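Local coordinates for predicted phosphatase, HAD family (Clostridium acetobutylicum, PDB 3MC1), which probably acts as a metal-dependent phosphatase of the haloacid dehalogenase superfamily, hydrolysing a phosphorylated substrate that has not been identified, at residues N44-P49 and T53-Y58; A93-L98 and F127-I132. All blocks are in the same frame, centred on the assembly; numbering follows the deposited sequence.

Contact 1 of 2, residues N44-P49 and T53-Y58; sequences NKFVGP and TSFMEY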
ATOM      1  N   ASN A  44       8.431  -4.492  10.531  1.00 23.55           N
ATOM      2  CA  ASN A  44       7.710  -3.384   9.907  1.00 23.68           C
ATOM      3  C   ASN A  44       8.035  -3.241   8.427  1.00 22.75           C
ATOM      4  O   ASN A  44       7.177  -2.841   7.643  1.00 20.28           O
ATOM      5  CB  ASN A  44       8.023  -2.061  10.618  1.00 25.26           C
ATOM      6  CG  ASN A  44       7.274  -1.911  11.930  1.00 26.75           C
ATOM      7  OD1 ASN A  44       6.572  -2.826  12.362  1.00 29.00           O
ATOM      8  ND2 ASN A  44       7.425  -0.759  12.574  1.00 27.48           N
ATOM      9  N   LYS A  45       9.269  -3.571   8.054  1.00 23.00           N
ATOM     10  CA  LYS A  45       9.707  -3.456   6.665  1.00 24.93           C
ATOM     11  C   LYS A  45       8.893  -4.334   5.719  1.00 24.30           C
ATOM     12  O   LYS A  45       8.955  -4.161   4.500  1.00 24.43           O
ATOM     13  CB  LYS A  45      11.193  -3.816   6.529  1.00 28.42           C
ATOM     14  CG  LYS A  45      11.491  -5.292   6.710  1.00 33.68           C
ATOM     15  CD  LYS A  45      11.745  -5.645   8.162  1.00 37.09           C
ATOM     16  CE  LYS A  45      13.208  -5.435   8.518  1.00 40.51           C
ATOM     17  NZ  LYS A  45      14.094  -6.369   7.758  1.00 43.04           N
ATOM     18  N   PHE A  46       8.149  -5.284   6.284  1.00 21.67           N
ATOM     19  CA  PHE A  46       7.300  -6.182   5.499  1.00 19.30           C
ATOM     20  C   PHE A  46       6.000  -5.469   5.120  1.00 18.24           C
ATOM     21  O   PHE A  46       5.206  -5.978   4.323  1.00 18.14           O
ATOM     22  CB  PHE A  46       6.956  -7.435   6.317  1.00 20.47           C
ATOM     23  CG  PHE A  46       7.890  -8.603   6.095  1.00 19.50           C
ATOM     24  CD1 PHE A  46       7.580  -9.591   5.165  1.00 20.96           C
ATOM     25  CD2 PHE A  46       9.059  -8.731   6.841  1.00 21.96           C
ATOM     26  CE1 PHE A  46       8.423 -10.699   4.982  1.00 21.28           C
ATOM     27  CE2 PHE A  46       9.906  -9.831   6.665  1.00 21.38           C
ATOM     28  CZ  PHE A  46       9.587 -10.814   5.736  1.00 22.19           C
ATOM     29  N   VAL A  47       5.777  -4.290   5.691  1.00 17.61           N
ATOM     30  CA  VAL A  47       4.544  -3.554   5.408  1.00 16.50           C
ATOM     31  C   VAL A  47       4.689  -2.660   4.190  1.00 17.76           C
ATOM     32  O   VAL A  47       5.389  -1.645   4.234  1.00 18.11           O
ATOM     33  CB  VAL A  47       4.104  -2.694   6.614  1.00 15.10           C
ATOM     34  CG1 VAL A  47       2.831  -1.914   6.264  1.00 13.78           C
ATOM     35  CG2 VAL A  47       3.866  -3.586   7.827  1.00 12.51           C
ATOM     36  N   GLY A  48       4.020  -3.048   3.105  1.00 17.59           N
ATOM     37  CA  GLY A  48       4.077  -2.277   1.875  1.00 18.39           C
ATOM     38  C   GLY A  48       4.448  -3.084   0.639  1.00 16.45           C
ATOM     39  O   GLY A  48       3.633  -3.232  -0.267  1.00 15.99           O
ATOM     40  N   PRO A  49       5.676  -3.625   0.568  1.00 17.68           N
ATOM     41  CA  PRO A  49       6.112  -4.412  -0.592  1.00 15.72           C
ATOM     42  C   PRO A  49       5.471  -5.794  -0.705  1.00 15.84           C
ATOM     43  O   PRO A  49       4.870  -6.290   0.248  1.00 16.02           O
ATOM     44  CB  PRO A  49       7.620  -4.498  -0.392  1.00 17.13           C
ATOM     45  CG  PRO A  49       7.748  -4.556   1.081  1.00 19.48           C
ATOM     46  CD  PRO A  49       6.770  -3.490   1.548  1.00 17.22           C
ATOM     47  N   THR A  53       8.788 -10.717  -2.329  1.00 24.84           N
ATOM     48  CA  THR A  53      10.039  -9.970  -2.397  1.00 25.30           C
ATOM     49  C   THR A  53      10.678  -9.871  -1.005  1.00 24.48           C
ATOM     50  O   THR A  53      11.897 -10.018  -0.852  1.00 23.91           O
ATOM     51  CB  THR A  53       9.802  -8.540  -2.961  1.00 23.97           C
ATOM     52  OG1 THR A  53       9.241  -7.700  -1.946  1.00 27.66           O
ATOM     53  CG2 THR A  53       8.830  -8.590  -4.116  1.00 23.57           C
ATOM     54  N   SER A  54       9.849  -9.651   0.015  1.00 23.91           N
ATOM     55  CA  SER A  54      10.340  -9.518   1.385  1.00 22.90           C
ATOM     56  C   SER A  54      10.870 -10.818   2.001  1.00 23.40           C
ATOM     57  O   SER A  54      11.934 -10.819   2.614  1.00 21.84           O
ATOM     58  CB  SER A  54       9.245  -8.925   2.280  1.00 25.72           C
ATOM     59  OG  SER A  54       8.928  -7.588   1.898  1.00 23.21           O
ATOM     60  N   PHE A  55      10.138 -11.917   1.853  1.00 22.51           N
ATOM     61  CA  PHE A  55      10.595 -13.191   2.413  1.00 23.53           C
ATOM     62  C   PHE A  55      11.902 -13.626   1.745  1.00 25.66           C
ATOM     63  O   PHE A  55      12.805 -14.155   2.397  1.00 25.35           O
ATOM     64  CB  PHE A  55       9.528 -14.279   2.241  1.00 23.32           C
ATOM     65  CG  PHE A  55       8.459 -14.259   3.306  1.00 21.45           C
ATOM     66  CD1 PHE A  55       8.796 -14.386   4.652  1.00 19.33           C
ATOM     67  CD2 PHE A  55       7.112 -14.122   2.960  1.00 21.99           C
ATOM     68  CE1 PHE A  55       7.811 -14.378   5.640  1.00 20.44           C
ATOM     69  CE2 PHE A  55       6.119 -14.114   3.939  1.00 20.66           C
ATOM     70  CZ  PHE A  55       6.468 -14.242   5.283  1.00 20.91           C
HETATM   71  N   MSE A  56      11.999 -13.400   0.439  1.00 26.87           N
HETATM   72  CA  MSE A  56      13.199 -13.760  -0.305  1.00 29.97           C
HETATM   73  C   MSE A  56      14.388 -12.884   0.077  1.00 30.29           C
HETATM   74  O   MSE A  56      15.496 -13.381   0.274  1.00 30.09           O
HETATM   75  CB  MSE A  56      12.942 -13.653  -1.810  1.00 31.75           C
HETATM   76  CG  MSE A  56      11.971 -14.687  -2.335  1.00 35.04           C
HETATM   77 SE   MSE A  56      11.723 -14.548  -4.237  1.00 44.67          SE
HETATM   78  CE  MSE A  56      13.361 -15.416  -4.810  1.00 41.98           C
ATOM     79  N   GLU A  57      14.148 -11.583   0.200  1.00 31.67           N
ATOM     80  CA  GLU A  57      15.202 -10.633   0.543  1.00 34.05           C
ATOM     81  C   GLU A  57      15.680 -10.710   1.988  1.00 34.68           C
ATOM     82  O   GLU A  57      16.880 -10.718   2.246  1.00 35.80           O
ATOM     83  CB  GLU A  57      14.732  -9.205   0.259  1.00 36.47           C
ATOM     84  CG  GLU A  57      15.838  -8.161   0.329  1.00 41.71           C
ATOM     85  CD  GLU A  57      15.306  -6.735   0.301  1.00 45.32           C
ATOM     86  OE1 GLU A  57      14.343  -6.468  -0.457  1.00 47.86           O
ATOM     87  OE2 GLU A  57      15.862  -5.877   1.027  1.00 46.88           O
ATOM     88  N   TYR A  58      14.744 -10.762   2.929  1.00 34.38           N
ATOM     89  CA  TYR A  58      15.081 -10.796   4.352  1.00 34.75           C
ATOM     90  C   TYR A  58      15.363 -12.176   4.944  1.00 35.07           C
ATOM     91  O   TYR A  58      15.914 -12.281   6.047  1.00 34.97           O
ATOM     92  CB  TYR A  58      13.970 -10.119   5.157  1.00 34.39           C
ATOM     93  CG  TYR A  58      13.697  -8.697   4.725  1.00 36.32           C
ATOM     94  CD1 TYR A  58      14.664  -7.708   4.882  1.00 36.94           C
ATOM     95  CD2 TYR A  58      12.491  -8.349   4.120  1.00 36.63           C
ATOM     96  CE1 TYR A  58      14.443  -6.407   4.442  1.00 38.17           C
ATOM     97  CE2 TYR A  58      12.257  -7.050   3.675  1.00 37.51           C
ATOM     98  CZ  TYR A  58      13.241  -6.085   3.838  1.00 38.12           C
ATOM     99  OH  TYR A  58      13.037  -4.803   3.384  1.00 37.87           O
TER
HETATM  100  O   HOH W   1      11.267  -3.068   2.871  1.00 24.16           O
HETATM  101  O   HOH W   2       6.247  -7.465   2.215  1.00 17.66           O
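An aromatic cluster of Phe-46, Phe-55 and Tyr-58 joins the short 3-10 turn ending at Phe-46 to the helix 51-59 that soon follows it. Phe-46 directs its edge at the face of Phe-55 in a T-shaped pair, the planes inclined by 61° and CE1 of Phe-46 3.7 Å from CD1 of Phe-55, over the centre of that ring. One face of Phe-46 lies against the methylene of Ser-54, whose CB is 3.3 Å from Phe-46 CE1. Tyr-58 meets Phe-46 obliquely and gives one face to Lys-45. With chi1 at 71° and bends at every later torsion, the lysine chain curls over this ring: CG makes a CH-pi contact, and NZ a cation-pi contact 3.7 Å from the centroid of the Tyr-58 ring. Helix 51-59 probably belongs to the helical cap that many HAD phosphatases carry over a Rossmann-like core. The Pro-49 side chain is about 6 Å from the sodium ion bound by Asp-10, Asp-12 and Asp-167, consistent with a place beside the active site. Two waters carry the polar links. One bridges Lys-45 O and Tyr-58 OH; the other donates to the carbonyl oxygens of Phe-46 and Pro-49 and accepts from Ser-54 OG, 2.7 Å from the water oxygen. Pro-49 CG rests 3.4 Å from Ser-54 OG. Beyond Phe-46, Phe-55 reaches Leu-30 and Ile-70.

Contact 2 of 2, residues A93-L98 and F127-I132; sequences ALLSSL and FYFDAI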
ATOM      1  N   ALA A  93     -11.817  11.788   6.513  1.00 16.86           N
ATOM      2  CA  ALA A  93     -12.107  13.205   6.283  1.00 16.48           C
ATOM      3  C   ALA A  93     -11.461  13.617   4.947  1.00 18.34           C
ATOM      4  O   ALA A  93     -12.074  14.300   4.124  1.00 17.84           O
ATOM      5  CB  ALA A  93     -11.543  14.030   7.414  1.00 19.40           C
ATOM      6  N   LEU A  94     -10.225  13.176   4.739  1.00 17.76           N
ATOM      7  CA  LEU A  94      -9.490  13.465   3.507  1.00 17.40           C
ATOM      8  C   LEU A  94     -10.238  12.944   2.281  1.00 15.69           C
ATOM      9  O   LEU A  94     -10.489  13.695   1.332  1.00 13.64           O
ATOM     10  CB  LEU A  94      -8.088  12.828   3.560  1.00 17.45           C
ATOM     11  CG  LEU A  94      -7.274  12.905   2.252  1.00 20.91           C
ATOM     12  CD1 LEU A  94      -6.984  14.368   1.906  1.00 23.11           C
ATOM     13  CD2 LEU A  94      -5.981  12.132   2.393  1.00 21.73           C
ATOM     14  N   LEU A  95     -10.593  11.658   2.308  1.00 14.21           N
ATOM     15  CA  LEU A  95     -11.309  11.021   1.204  1.00 12.81           C
ATOM     16  C   LEU A  95     -12.613  11.733   0.883  1.00 15.46           C
ATOM     17  O   LEU A  95     -12.939  11.939  -0.289  1.00 14.98           O
ATOM     18  CB  LEU A  95     -11.611   9.563   1.542  1.00 11.67           C
ATOM     19  CG  LEU A  95     -10.394   8.678   1.820  1.00 12.84           C
ATOM     20  CD1 LEU A  95     -10.853   7.268   2.219  1.00 13.61           C
ATOM     21  CD2 LEU A  95      -9.531   8.623   0.575  1.00 11.43           C
ATOM     22  N   SER A  96     -13.367  12.085   1.921  1.00 15.31           N
ATOM     23  CA  SER A  96     -14.638  12.774   1.715  1.00 17.29           C
ATOM     24  C   SER A  96     -14.377  14.112   1.021  1.00 17.86           C
ATOM     25  O   SER A  96     -14.983  14.408  -0.006  1.00 19.64           O
ATOM     26  CB  SER A  96     -15.340  13.018   3.054  1.00 16.79           C
ATOM     27  OG  SER A  96     -16.633  13.567   2.856  1.00 19.76           O
ATOM     28  N   SER A  97     -13.466  14.904   1.583  1.00 19.81           N
ATOM     29  CA  SER A  97     -13.124  16.212   1.020  1.00 22.03           C
ATOM     30  C   SER A  97     -12.712  16.114  -0.451  1.00 23.52           C
ATOM     31  O   SER A  97     -13.160  16.905  -1.285  1.00 23.26           O
ATOM     32  CB  SER A  97     -11.996  16.856   1.831  1.00 24.59           C
ATOM     33  OG  SER A  97     -11.648  18.134   1.307  1.00 25.34           O
ATOM     34  N   LEU A  98     -11.871  15.135  -0.777  1.00 22.68           N
ATOM     35  CA  LEU A  98     -11.416  14.978  -2.154  1.00 22.38           C
ATOM     36  C   LEU A  98     -12.540  14.648  -3.132  1.00 23.49           C
ATOM     37  O   LEU A  98     -12.583  15.201  -4.228  1.00 23.95           O
ATOM     38  CB  LEU A  98     -10.318  13.906  -2.241  1.00 21.82           C
ATOM     39  CG  LEU A  98      -9.026  14.155  -1.457  1.00 20.90           C
ATOM     40  CD1 LEU A  98      -8.045  13.013  -1.734  1.00 19.83           C
ATOM     41  CD2 LEU A  98      -8.418  15.502  -1.853  1.00 20.81           C
ATOM     42  N   PHE A 127     -16.708   2.795  -0.559  1.00 15.07           N
ATOM     43  CA  PHE A 127     -17.430   3.581  -1.548  1.00 13.86           C
ATOM     44  C   PHE A 127     -16.813   4.915  -1.949  1.00 15.16           C
ATOM     45  O   PHE A 127     -17.282   5.568  -2.890  1.00 12.67           O
ATOM     46  CB  PHE A 127     -18.871   3.750  -1.080  1.00 13.78           C
ATOM     47  CG  PHE A 127     -19.676   2.490  -1.207  1.00 15.22           C
ATOM     48  CD1 PHE A 127     -19.968   1.971  -2.463  1.00 13.63           C
ATOM     49  CD2 PHE A 127     -20.110   1.805  -0.078  1.00 16.36           C
ATOM     50  CE1 PHE A 127     -20.684   0.783  -2.594  1.00 18.45           C
ATOM     51  CE2 PHE A 127     -20.828   0.616  -0.195  1.00 16.25           C
ATOM     52  CZ  PHE A 127     -21.118   0.104  -1.452  1.00 17.45           C
ATOM     53  N   TYR A 128     -15.763   5.323  -1.246  1.00 14.36           N
ATOM     54  CA  TYR A 128     -15.079   6.570  -1.583  1.00 14.42           C
ATOM     55  C   TYR A 128     -14.242   6.327  -2.834  1.00 14.78           C
ATOM     56  O   TYR A 128     -13.816   7.268  -3.510  1.00 13.53           O
ATOM     57  CB  TYR A 128     -14.142   6.998  -0.459  1.00 11.33           C
ATOM     58  CG  TYR A 128     -14.816   7.566   0.768  1.00 13.77           C
ATOM     59  CD1 TYR A 128     -15.566   8.743   0.696  1.00 12.27           C
ATOM     60  CD2 TYR A 128     -14.688   6.943   2.008  1.00 14.75           C
ATOM     61  CE1 TYR A 128     -16.170   9.288   1.829  1.00 13.81           C
ATOM     62  CE2 TYR A 128     -15.286   7.478   3.154  1.00 17.02           C
ATOM     63  CZ  TYR A 128     -16.024   8.652   3.055  1.00 14.69           C
ATOM     64  OH  TYR A 128     -16.602   9.184   4.177  1.00 13.38           O
ATOM     65  N   PHE A 129     -14.030   5.054  -3.153  1.00 13.29           N
ATOM     66  CA  PHE A 129     -13.183   4.690  -4.286  1.00 14.43           C
ATOM     67  C   PHE A 129     -13.892   4.236  -5.540  1.00 14.99           C
ATOM     68  O   PHE A 129     -14.901   3.537  -5.477  1.00 16.21           O
ATOM     69  CB  PHE A 129     -12.198   3.597  -3.838  1.00 12.54           C
ATOM     70  CG  PHE A 129     -11.305   4.030  -2.709  1.00 13.76           C
ATOM     71  CD1 PHE A 129     -10.194   4.844  -2.959  1.00 13.09           C
ATOM     72  CD2 PHE A 129     -11.631   3.720  -1.387  1.00 10.49           C
ATOM     73  CE1 PHE A 129      -9.426   5.346  -1.907  1.00 10.33           C
ATOM     74  CE2 PHE A 129     -10.872   4.221  -0.333  1.00 12.25           C
ATOM     75  CZ  PHE A 129      -9.767   5.036  -0.594  1.00 10.70           C
ATOM     76  N   ASP A 130     -13.341   4.645  -6.680  1.00 16.02           N
ATOM     77  CA  ASP A 130     -13.845   4.274  -7.994  1.00 16.05           C
ATOM     78  C   ASP A 130     -13.423   2.835  -8.282  1.00 16.71           C
ATOM     79  O   ASP A 130     -14.087   2.116  -9.024  1.00 15.91           O
ATOM     80  CB  ASP A 130     -13.247   5.187  -9.061  1.00 19.54           C
ATOM     81  CG  ASP A 130     -14.024   6.474  -9.232  1.00 20.77           C
ATOM     82  OD1 ASP A 130     -14.659   6.930  -8.257  1.00 21.39           O
ATOM     83  OD2 ASP A 130     -13.982   7.035 -10.340  1.00 21.80           O
ATOM     84  N   ALA A 131     -12.296   2.428  -7.710  1.00 15.70           N
ATOM     85  CA  ALA A 131     -11.810   1.068  -7.900  1.00 14.77           C
ATOM     86  C   ALA A 131     -10.768   0.750  -6.837  1.00 14.61           C
ATOM     87  O   ALA A 131     -10.118   1.646  -6.307  1.00 12.92           O
ATOM     88  CB  ALA A 131     -11.206   0.909  -9.297  1.00 14.60           C
ATOM     89  N   ILE A 132     -10.634  -0.532  -6.516  1.00 15.31           N
ATOM     90  CA  ILE A 132      -9.658  -0.990  -5.535  1.00 14.60           C
ATOM     91  C   ILE A 132      -8.891  -2.057  -6.289  1.00 15.03           C
ATOM     92  O   ILE A 132      -9.370  -3.172  -6.469  1.00 18.37           O
ATOM     93  CB  ILE A 132     -10.362  -1.576  -4.282  1.00 14.61           C
ATOM     94  CG1 ILE A 132     -11.078  -0.445  -3.536  1.00 13.43           C
ATOM     95  CG2 ILE A 132      -9.345  -2.258  -3.372  1.00 13.08           C
ATOM     96  CD1 ILE A 132     -12.032  -0.910  -2.452  1.00 11.98           C
TER
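Leu-95 of helix 91-101 meets two successive aromatic residues, Tyr-128 and Phe-129, on the approach to strand 131-135, an outermost strand of the parallel sheet in the Rossmann-like HAD core. The Leu-95 and Tyr-128 side chains cross at about a right angle. CB of Leu-95 sits over one face of the tyrosine ring, 4.1 Å from its centroid and 20° off the normal, a CH-pi contact displaced toward the rim. The branched end of the leucine goes on to the neighbouring ring, where both methyls touch one atom: CD1 and CD2 of Leu-95 are each 3.8 Å from CZ of Phe-129. With CG of Leu-95 anti to its carbonyl carbon (chi1 -60°), the CD1 branch also passes 3.9 Å from CD2 of Tyr-128, so this methyl touches both rings. Farther along the tyrosine, the backbone of the helix itself comes close, CA of Ser-96 lying 3.8 Å from CE1 of Tyr-128.

Around this apolar set, Leu-105 of strand 104-109 touches both Leu-95 and Phe-129, so helix and sheet meet through it, and Val-107 of the same strand adds to the Phe-129 side. Backbone hydrogen bonds between Asp-130 and Leu-105 and between Ala-131 and Val-107 tie the chain after Phe-129 to that strand. The polar end of the tyrosine is anchored on the helix too: Tyr-128 OH is hydrogen-bonded to OE2 of Glu-92, one turn before Ser-96.

Contacts 1 and 2 lie on opposite sides of the chain's centre, about 28 Å apart between centres, and share no helix or strand. Contact 1 is a local fold-back in what is probably the cap, its segments separated by three residues; contact 2 brings together a helix and the lead-in to a strand 28 residues later in the core domain. Both are partly buried, each mixing buried residues with partly exposed ones. Their chemistry differs: 44-49 and 53-58 combine ring pairing, a cation-pi contact and bridging waters, with Pro-49 near the sodium site, whereas 93-98 and 127-132 meet through aliphatic-on-aromatic packing at the edge of the sheet, burying 205 Å² against 360 Å².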